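Aftrax (Archaeoglobus fulgidus, PDB 3ZC0) cleaves RNA as the Trax-like subunit of an archaeal C3PO, a magnesium-binding assembly that encloses duplex RNA. Local coordinates at residues Arg123-Phe135 with Gly176-Ala190. The protein carries 1 engineered substitution. Sequence-based numbering, arbitrary orientation.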
ATOM      1  N   ARG E 123      13.496  27.223   0.910  1.00 42.29           N
ATOM      2  CA  ARG E 123      13.468  27.115   2.368  1.00 42.73           C
ATOM      3  C   ARG E 123      14.866  26.846   2.930  1.00 38.45           C
ATOM      4  O   ARG E 123      15.338  27.626   3.773  1.00 48.72           O
ATOM      5  CB  ARG E 123      12.473  26.074   2.886  1.00 37.00           C
ATOM      6  CG  ARG E 123      12.810  25.638   4.303  1.00 36.25           C
ATOM      7  CD  ARG E 123      11.659  24.992   5.036  1.00 42.95           C
ATOM      8  NE  ARG E 123      12.066  24.453   6.341  1.00 56.60           N
ATOM      9  CZ  ARG E 123      12.345  25.189   7.423  1.00 62.27           C
ATOM     10  NH1 ARG E 123      12.296  26.515   7.376  1.00 60.02           N
ATOM     11  NH2 ARG E 123      12.685  24.598   8.565  1.00 76.42           N
ATOM     12  N   ARG E 124      15.538  25.785   2.467  1.00 26.05           N
ATOM     13  CA  ARG E 124      16.919  25.545   2.955  1.00 35.47           C
ATOM     14  C   ARG E 124      17.780  26.792   2.864  1.00 42.47           C
ATOM     15  O   ARG E 124      18.347  27.217   3.859  1.00 49.71           O
ATOM     16  CB  ARG E 124      17.645  24.426   2.216  1.00 30.22           C
ATOM     17  CG  ARG E 124      16.911  23.123   2.206  1.00 36.46           C
ATOM     18  CD  ARG E 124      17.812  22.021   1.717  1.00 50.28           C
ATOM     19  NE  ARG E 124      17.207  20.720   1.968  1.00 46.94           N
ATOM     20  CZ  ARG E 124      16.491  20.046   1.079  1.00 43.42           C
ATOM     21  NH1 ARG E 124      16.289  20.546  -0.138  1.00 54.21           N
ATOM     22  NH2 ARG E 124      15.983  18.871   1.413  1.00 37.22           N
ATOM     23  N   TYR E 125      17.840  27.383   1.674  1.00 36.63           N
ATOM     24  CA  TYR E 125      18.633  28.583   1.448  1.00 38.62           C
ATOM     25  C   TYR E 125      18.323  29.737   2.409  1.00 38.98           C
ATOM     26  O   TYR E 125      19.244  30.332   2.968  1.00 35.46           O
ATOM     27  CB  TYR E 125      18.464  29.046   0.009  1.00 45.91           C
ATOM     28  CG  TYR E 125      19.478  30.063  -0.454  1.00 44.69           C
ATOM     29  CD1 TYR E 125      20.771  29.684  -0.800  1.00 47.06           C
ATOM     30  CD2 TYR E 125      19.136  31.404  -0.562  1.00 37.83           C
ATOM     31  CE1 TYR E 125      21.697  30.619  -1.237  1.00 49.53           C
ATOM     32  CE2 TYR E 125      20.048  32.337  -1.001  1.00 50.15           C
ATOM     33  CZ  TYR E 125      21.325  31.941  -1.338  1.00 51.12           C
ATOM     34  OH  TYR E 125      22.220  32.883  -1.782  1.00 65.47           O
ATOM     35  N   ALA E 126      17.040  30.049   2.605  1.00 34.90           N
ATOM     36  CA  ALA E 126      16.619  31.104   3.546  1.00 45.21           C
ATOM     37  C   ALA E 126      17.033  30.813   4.994  1.00 45.56           C
ATOM     38  O   ALA E 126      17.410  31.706   5.763  1.00 37.39           O
ATOM     39  CB  ALA E 126      15.125  31.285   3.481  1.00 30.16           C
ATOM     40  N   LEU E 127      16.932  29.546   5.363  1.00 35.31           N
ATOM     41  CA  LEU E 127      17.392  29.094   6.665  1.00 37.41           C
ATOM     42  C   LEU E 127      18.890  29.315   6.846  1.00 45.94           C
ATOM     43  O   LEU E 127      19.335  29.793   7.888  1.00 56.14           O
ATOM     44  CB  LEU E 127      17.106  27.609   6.808  1.00 47.85           C
ATOM     45  CG  LEU E 127      16.932  27.140   8.227  1.00 34.30           C
ATOM     46  CD1 LEU E 127      15.831  27.981   8.827  1.00 47.40           C
ATOM     47  CD2 LEU E 127      16.549  25.703   8.175  1.00 52.63           C
ATOM     48  N   THR E 128      19.678  28.944   5.841  1.00 47.06           N
ATOM     49  CA  THR E 128      21.123  29.155   5.942  1.00 51.67           C
ATOM     50  C   THR E 128      21.548  30.641   5.847  1.00 44.18           C
ATOM     51  O   THR E 128      22.565  31.038   6.417  1.00 45.68           O
ATOM     52  CB  THR E 128      21.968  28.233   4.997  1.00 34.48           C
ATOM     53  OG1 THR E 128      23.080  28.978   4.506  1.00 48.56           O
ATOM     54  CG2 THR E 128      21.177  27.735   3.824  1.00 35.90           C
ATOM     55  N   LYS E 129      20.761  31.453   5.145  1.00 46.32           N
ATOM     56  CA  LYS E 129      20.925  32.905   5.193  1.00 51.78           C
ATOM     57  C   LYS E 129      20.709  33.392   6.628  1.00 59.27           C
ATOM     58  O   LYS E 129      21.557  34.089   7.195  1.00 53.77           O
ATOM     59  CB  LYS E 129      19.935  33.609   4.252  1.00 51.80           C
ATOM     60  CG  LYS E 129      20.366  33.654   2.795  1.00 48.58           C
ATOM     61  CD  LYS E 129      21.855  33.953   2.669  1.00 64.95           C
ATOM     62  CE  LYS E 129      22.322  33.858   1.219  1.00 62.94           C
ATOM     63  NZ  LYS E 129      23.802  33.662   1.097  1.00 58.32           N
ATOM     64  N   LEU E 130      19.562  33.022   7.200  1.00 56.22           N
ATOM     65  CA  LEU E 130      19.239  33.315   8.595  1.00 46.57           C
ATOM     66  C   LEU E 130      20.410  32.978   9.507  1.00 41.40           C
ATOM     67  O   LEU E 130      20.832  33.812  10.300  1.00 55.08           O
ATOM     68  CB  LEU E 130      18.008  32.518   9.019  1.00 35.82           C
ATOM     69  CG  LEU E 130      16.794  33.313   9.468  1.00 52.54           C
ATOM     70  CD1 LEU E 130      16.755  34.680   8.794  1.00 45.25           C
ATOM     71  CD2 LEU E 130      15.538  32.515   9.159  1.00 57.48           C
ATOM     72  N   ILE E 131      20.943  31.765   9.379  1.00 33.15           N
ATOM     73  CA  ILE E 131      22.113  31.356  10.158  1.00 33.55           C
ATOM     74  C   ILE E 131      23.314  32.296   9.947  1.00 46.43           C
ATOM     75  O   ILE E 131      23.990  32.674  10.905  1.00 49.30           O
ATOM     76  CB  ILE E 131      22.538  29.899   9.845  1.00 50.52           C
ATOM     77  CG1 ILE E 131      21.401  28.922  10.179  1.00 43.08           C
ATOM     78  CG2 ILE E 131      23.854  29.528  10.579  1.00 38.63           C
ATOM     79  CD1 ILE E 131      21.792  27.485   9.996  1.00 37.85           C
ATOM     80  N   GLU E 132      23.570  32.681   8.699  1.00 50.76           N
ATOM     81  CA  GLU E 132      24.669  33.599   8.412  1.00 36.19           C
ATOM     82  C   GLU E 132      24.359  35.039   8.850  1.00 50.86           C
ATOM     83  O   GLU E 132      25.226  35.919   8.796  1.00 51.90           O
ATOM     84  CB  GLU E 132      25.011  33.561   6.924  1.00 34.76           C
ATOM     85  CG  GLU E 132      25.561  32.219   6.435  1.00 52.00           C
ATOM     86  CD  GLU E 132      25.827  32.201   4.927  1.00 79.08           C
ATOM     87  OE1 GLU E 132      25.412  33.158   4.223  1.00 71.28           O
ATOM     88  OE2 GLU E 132      26.453  31.225   4.449  1.00 76.85           O
ATOM     89  N   GLY E 133      23.122  35.282   9.277  1.00 44.64           N
ATOM     90  CA  GLY E 133      22.726  36.605   9.733  1.00 43.28           C
ATOM     91  C   GLY E 133      22.247  37.587   8.668  1.00 57.27           C
ATOM     92  O   GLY E 133      22.071  38.768   8.942  1.00 69.12           O
ATOM     93  N   ASP E 134      22.023  37.097   7.456  1.00 66.82           N
ATOM     94  CA  ASP E 134      21.578  37.929   6.342  1.00 53.22           C
ATOM     95  C   ASP E 134      20.048  37.984   6.261  1.00 54.11           C
ATOM     96  O   ASP E 134      19.443  37.368   5.386  1.00 55.36           O
ATOM     97  CB  ASP E 134      22.139  37.353   5.041  1.00 58.02           C
ATOM     98  CG  ASP E 134      21.925  38.260   3.837  1.00 70.23           C
ATOM     99  OD1 ASP E 134      21.119  39.216   3.910  1.00 71.86           O
ATOM    100  OD2 ASP E 134      22.556  37.987   2.792  1.00 71.33           O
ATOM    101  N   PHE E 135      19.423  38.745   7.152  1.00 60.90           N
ATOM    102  CA  PHE E 135      17.957  38.771   7.238  1.00 56.74           C
ATOM    103  C   PHE E 135      17.253  39.308   5.988  1.00 64.00           C
ATOM    104  O   PHE E 135      16.167  38.846   5.645  1.00 78.33           O
ATOM    105  CB  PHE E 135      17.484  39.540   8.477  1.00 42.19           C
ATOM    106  CG  PHE E 135      18.015  38.986   9.762  1.00 65.17           C
ATOM    107  CD1 PHE E 135      19.302  39.292  10.186  1.00 69.02           C
ATOM    108  CD2 PHE E 135      17.237  38.152  10.539  1.00 72.11           C
ATOM    109  CE1 PHE E 135      19.802  38.768  11.356  1.00 48.62           C
ATOM    110  CE2 PHE E 135      17.733  37.630  11.715  1.00 75.35           C
ATOM    111  CZ  PHE E 135      19.019  37.939  12.123  1.00 56.75           C
ATOM    112  N   GLY E 176       6.446  24.302   4.264  1.00 36.65           N
ATOM    113  CA  GLY E 176       7.762  24.900   4.244  1.00 42.68           C
ATOM    114  C   GLY E 176       7.739  26.397   4.490  1.00 39.38           C
ATOM    115  O   GLY E 176       8.468  26.885   5.340  1.00 38.64           O
ATOM    116  N   ILE E 177       6.909  27.124   3.749  1.00 38.55           N
ATOM    117  CA  ILE E 177       6.807  28.569   3.911  1.00 44.06           C
ATOM    118  C   ILE E 177       6.517  28.907   5.373  1.00 46.87           C
ATOM    119  O   ILE E 177       7.193  29.736   5.970  1.00 42.69           O
ATOM    120  CB  ILE E 177       5.705  29.173   3.010  1.00 35.08           C
ATOM    121  CG1 ILE E 177       6.004  28.920   1.547  1.00 42.94           C
ATOM    122  CG2 ILE E 177       5.583  30.659   3.222  1.00 30.35           C
ATOM    123  CD1 ILE E 177       4.759  28.978   0.686  1.00 59.32           C
ATOM    124  N   GLU E 178       5.526  28.248   5.959  1.00 43.76           N
ATOM    125  CA  GLU E 178       5.175  28.581   7.326  1.00 36.54           C
ATOM    126  C   GLU E 178       6.326  28.297   8.263  1.00 36.29           C
ATOM    127  O   GLU E 178       6.644  29.103   9.130  1.00 42.63           O
ATOM    128  CB  GLU E 178       3.972  27.799   7.774  1.00 22.40           C
ATOM    129  CG  GLU E 178       2.817  28.663   8.057  1.00 44.24           C
ATOM    130  CD  GLU E 178       2.200  29.198   6.789  1.00 56.12           C
ATOM    131  OE1 GLU E 178       1.666  28.369   6.019  1.00 41.30           O
ATOM    132  OE2 GLU E 178       2.245  30.439   6.571  1.00 58.19           O
ATOM    133  N   ARG E 179       6.952  27.145   8.078  1.00 32.51           N
ATOM    134  CA  ARG E 179       8.053  26.757   8.938  1.00 51.79           C
ATOM    135  C   ARG E 179       9.111  27.860   8.849  1.00 46.01           C
ATOM    136  O   ARG E 179       9.590  28.365   9.862  1.00 49.12           O
ATOM    137  CB  ARG E 179       8.595  25.370   8.539  1.00 48.14           C
ATOM    138  CG  ARG E 179       9.373  24.629   9.637  1.00 75.76           C
ATOM    139  CD  ARG E 179       9.662  23.155   9.269  1.00 84.16           C
ATOM    140  NE  ARG E 179       8.453  22.339   9.136  1.00 76.01           N
ATOM    141  CZ  ARG E 179       7.994  21.839   7.986  1.00 92.32           C
ATOM    142  NH1 ARG E 179       8.641  22.067   6.844  1.00 95.30           N
ATOM    143  NH2 ARG E 179       6.884  21.105   7.972  1.00 60.19           N
ATOM    144  N   THR E 180       9.413  28.281   7.629  1.00 39.08           N
ATOM    145  CA  THR E 180      10.409  29.308   7.412  1.00 43.38           C
ATOM    146  C   THR E 180      10.011  30.609   8.120  1.00 44.52           C
ATOM    147  O   THR E 180      10.844  31.248   8.758  1.00 39.22           O
ATOM    148  CB  THR E 180      10.701  29.509   5.900  1.00 43.43           C
ATOM    149  OG1 THR E 180      11.032  28.240   5.318  1.00 39.94           O
ATOM    150  CG2 THR E 180      11.879  30.462   5.682  1.00 35.01           C
ATOM    151  N   LYS E 181       8.731  30.970   8.046  1.00 52.05           N
ATOM    152  CA  LYS E 181       8.256  32.178   8.705  1.00 49.43           C
ATOM    153  C   LYS E 181       8.542  32.069  10.190  1.00 48.67           C
ATOM    154  O   LYS E 181       9.116  32.989  10.785  1.00 41.65           O
ATOM    155  CB  LYS E 181       6.765  32.407   8.442  1.00 32.56           C
ATOM    156  CG  LYS E 181       6.465  33.071   7.100  1.00 33.41           C
ATOM    157  CD  LYS E 181       4.977  33.204   6.907  1.00 62.68           C
ATOM    158  CE  LYS E 181       4.628  34.208   5.829  1.00 47.55           C
ATOM    159  NZ  LYS E 181       3.163  34.512   5.879  1.00 65.56           N
ATOM    160  N   SER E 182       8.169  30.929  10.770  1.00 45.52           N
ATOM    161  CA  SER E 182       8.415  30.658  12.182  1.00 45.28           C
ATOM    162  C   SER E 182       9.898  30.822  12.558  1.00 47.51           C
ATOM    163  O   SER E 182      10.217  31.430  13.581  1.00 52.88           O
ATOM    164  CB  SER E 182       7.914  29.264  12.554  1.00 43.53           C
ATOM    165  OG  SER E 182       8.485  28.830  13.779  1.00 44.76           O
ATOM    166  N   ASP E 183      10.788  30.297  11.717  1.00 44.26           N
ATOM    167  CA  ASP E 183      12.227  30.410  11.937  1.00 47.95           C
ATOM    168  C   ASP E 183      12.682  31.861  11.872  1.00 50.16           C
ATOM    169  O   ASP E 183      13.468  32.336  12.705  1.00 54.41           O
ATOM    170  CB  ASP E 183      12.990  29.614  10.878  1.00 48.04           C
ATOM    171  CG  ASP E 183      12.820  28.121  11.035  1.00 49.81           C
ATOM    172  OD1 ASP E 183      12.741  27.652  12.191  1.00 59.70           O
ATOM    173  OD2 ASP E 183      12.762  27.416  10.003  1.00 50.54           O
ATOM    174  N   TYR E 184      12.185  32.559  10.862  1.00 50.13           N
ATOM    175  CA  TYR E 184      12.499  33.957  10.665  1.00 51.24           C
ATOM    176  C   TYR E 184      12.080  34.764  11.883  1.00 48.80           C
ATOM    177  O   TYR E 184      12.808  35.648  12.320  1.00 36.80           O
ATOM    178  CB  TYR E 184      11.786  34.470   9.422  1.00 44.68           C
ATOM    179  CG  TYR E 184      11.940  35.947   9.206  1.00 48.55           C
ATOM    180  CD1 TYR E 184      13.084  36.463   8.602  1.00 50.29           C
ATOM    181  CD2 TYR E 184      10.938  36.830   9.603  1.00 36.25           C
ATOM    182  CE1 TYR E 184      13.232  37.827   8.404  1.00 49.23           C
ATOM    183  CE2 TYR E 184      11.072  38.189   9.414  1.00 45.85           C
ATOM    184  CZ  TYR E 184      12.219  38.689   8.814  1.00 56.13           C
ATOM    185  OH  TYR E 184      12.334  40.055   8.623  1.00 45.81           O
ATOM    186  N   ILE E 185      10.904  34.447  12.421  1.00 48.14           N
ATOM    187  CA  ILE E 185      10.379  35.115  13.599  1.00 45.28           C
ATOM    188  C   ILE E 185      11.315  34.831  14.762  1.00 56.44           C
ATOM    189  O   ILE E 185      11.729  35.752  15.461  1.00 67.52           O
ATOM    190  CB  ILE E 185       8.950  34.642  13.941  1.00 46.91           C
ATOM    191  CG1 ILE E 185       7.963  35.127  12.889  1.00 44.87           C
ATOM    192  CG2 ILE E 185       8.519  35.155  15.296  1.00 48.37           C
ATOM    193  CD1 ILE E 185       6.521  34.936  13.282  1.00 50.89           C
ATOM    194  N   ALA E 186      11.670  33.558  14.943  1.00 56.77           N
ATOM    195  CA  ALA E 186      12.574  33.149  16.017  1.00 43.37           C
ATOM    196  C   ALA E 186      13.909  33.889  15.946  1.00 56.43           C
ATOM    197  O   ALA E 186      14.594  34.042  16.950  1.00 79.27           O
ATOM    198  CB  ALA E 186      12.799  31.653  15.986  1.00 36.05           C
ATOM    199  N   ALA E 187      14.282  34.348  14.760  1.00 56.93           N
ATOM    200  CA  ALA E 187      15.564  35.025  14.610  1.00 52.97           C
ATOM    201  C   ALA E 187      15.479  36.499  14.959  1.00 59.55           C
ATOM    202  O   ALA E 187      16.500  37.150  15.185  1.00 66.59           O
ATOM    203  CB  ALA E 187      16.108  34.842  13.191  1.00 47.71           C
ATOM    204  N   LYS E 188      14.265  37.036  15.026  1.00 63.23           N
ATOM    205  CA  LYS E 188      14.104  38.481  15.208  1.00 71.05           C
ATOM    206  C   LYS E 188      14.598  38.962  16.566  1.00 71.73           C
ATOM    207  O   LYS E 188      14.369  40.106  16.938  1.00 80.39           O
ATOM    208  CB  LYS E 188      12.657  38.936  14.963  1.00 77.00           C
ATOM    209  CG  LYS E 188      12.256  38.984  13.480  1.00 82.57           C
ATOM    210  CD  LYS E 188      13.371  39.539  12.609  1.00 74.37           C
ATOM    211  CE  LYS E 188      13.193  41.015  12.328  1.00 51.07           C
ATOM    212  NZ  LYS E 188      14.413  41.503  11.612  1.00 57.71           N
ATOM    213  N   VAL E 189      15.292  38.085  17.291  1.00 66.03           N
ATOM    214  CA  VAL E 189      15.971  38.467  18.515  1.00 60.05           C
ATOM    215  C   VAL E 189      17.254  39.161  18.107  1.00 69.57           C
ATOM    216  O   VAL E 189      18.155  39.344  18.916  1.00 70.78           O
ATOM    217  CB  VAL E 189      16.289  37.259  19.429  1.00 54.62           C
ATOM    218  CG1 VAL E 189      16.408  37.713  20.870  1.00 48.56           C
ATOM    219  CG2 VAL E 189      15.196  36.224  19.327  1.00 77.58           C
ATOM    220  N   ALA E 190      17.327  39.532  16.833  1.00 71.20           N
ATOM    221  CA  ALA E 190      18.362  40.423  16.328  1.00 81.26           C
ATOM    222  C   ALA E 190      17.863  41.142  15.064  1.00100.18           C
ATOM    223  O   ALA E 190      17.876  40.533  13.988  1.00 96.88           O
ATOM    224  CB  ALA E 190      19.625  39.639  16.031  1.00 40.24           C
TER
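Arg123 of helix 108-132 sits as a knob among Gly176, Arg179, Thr180 and Asp183 of helix 166-187, joining two helices of the all-helical Translin fold; segments 123-132 and 176-187 run almost parallel, their axes 4° apart in direction and 10.2 Å at closest approach. Polar contacts dominate this end. The arginine chain leaves with CG anti to the backbone N (chi1 160°) and stays extended to NE, which carries the guanidinium along Thr180 to Asp183. There NH1 and NH2 both donate, end-on, to Asp183 OD2, at 2.8 and 3.2 Å, in a salt bridge with the two flat groups nearly coplanar. NH1 also donates to Thr180 OG1 at 3.0 Å, and that hydroxyl in turn donates to Gly176 O; the in-plane bonds to Thr180 OG1 and Asp183 OD2 together hold the guanidinium's orientation. Arg179 lays its CG and CD over one guanidinium face, while its NH2 reaches a phosphate of the bound RNA. The other carboxylate oxygen, Asp183 OD1, pairs with Arg179 of a second subunit; a leucine in place of Arg123 would probably leave OD2 without its charged mate and Thr180 OG1 without its donor. Apolar packing takes over toward the C-terminal ends, where Leu130 puts CD2 3.7 Å from Tyr184 CA and its CG against Ala187. Phe135 turns its ring edge to Ala187, with Phe135 CE2 3.5 Å from Ala187 CB, and Ala190 O stands over one ring face, 3.4 Å from Phe135 CZ.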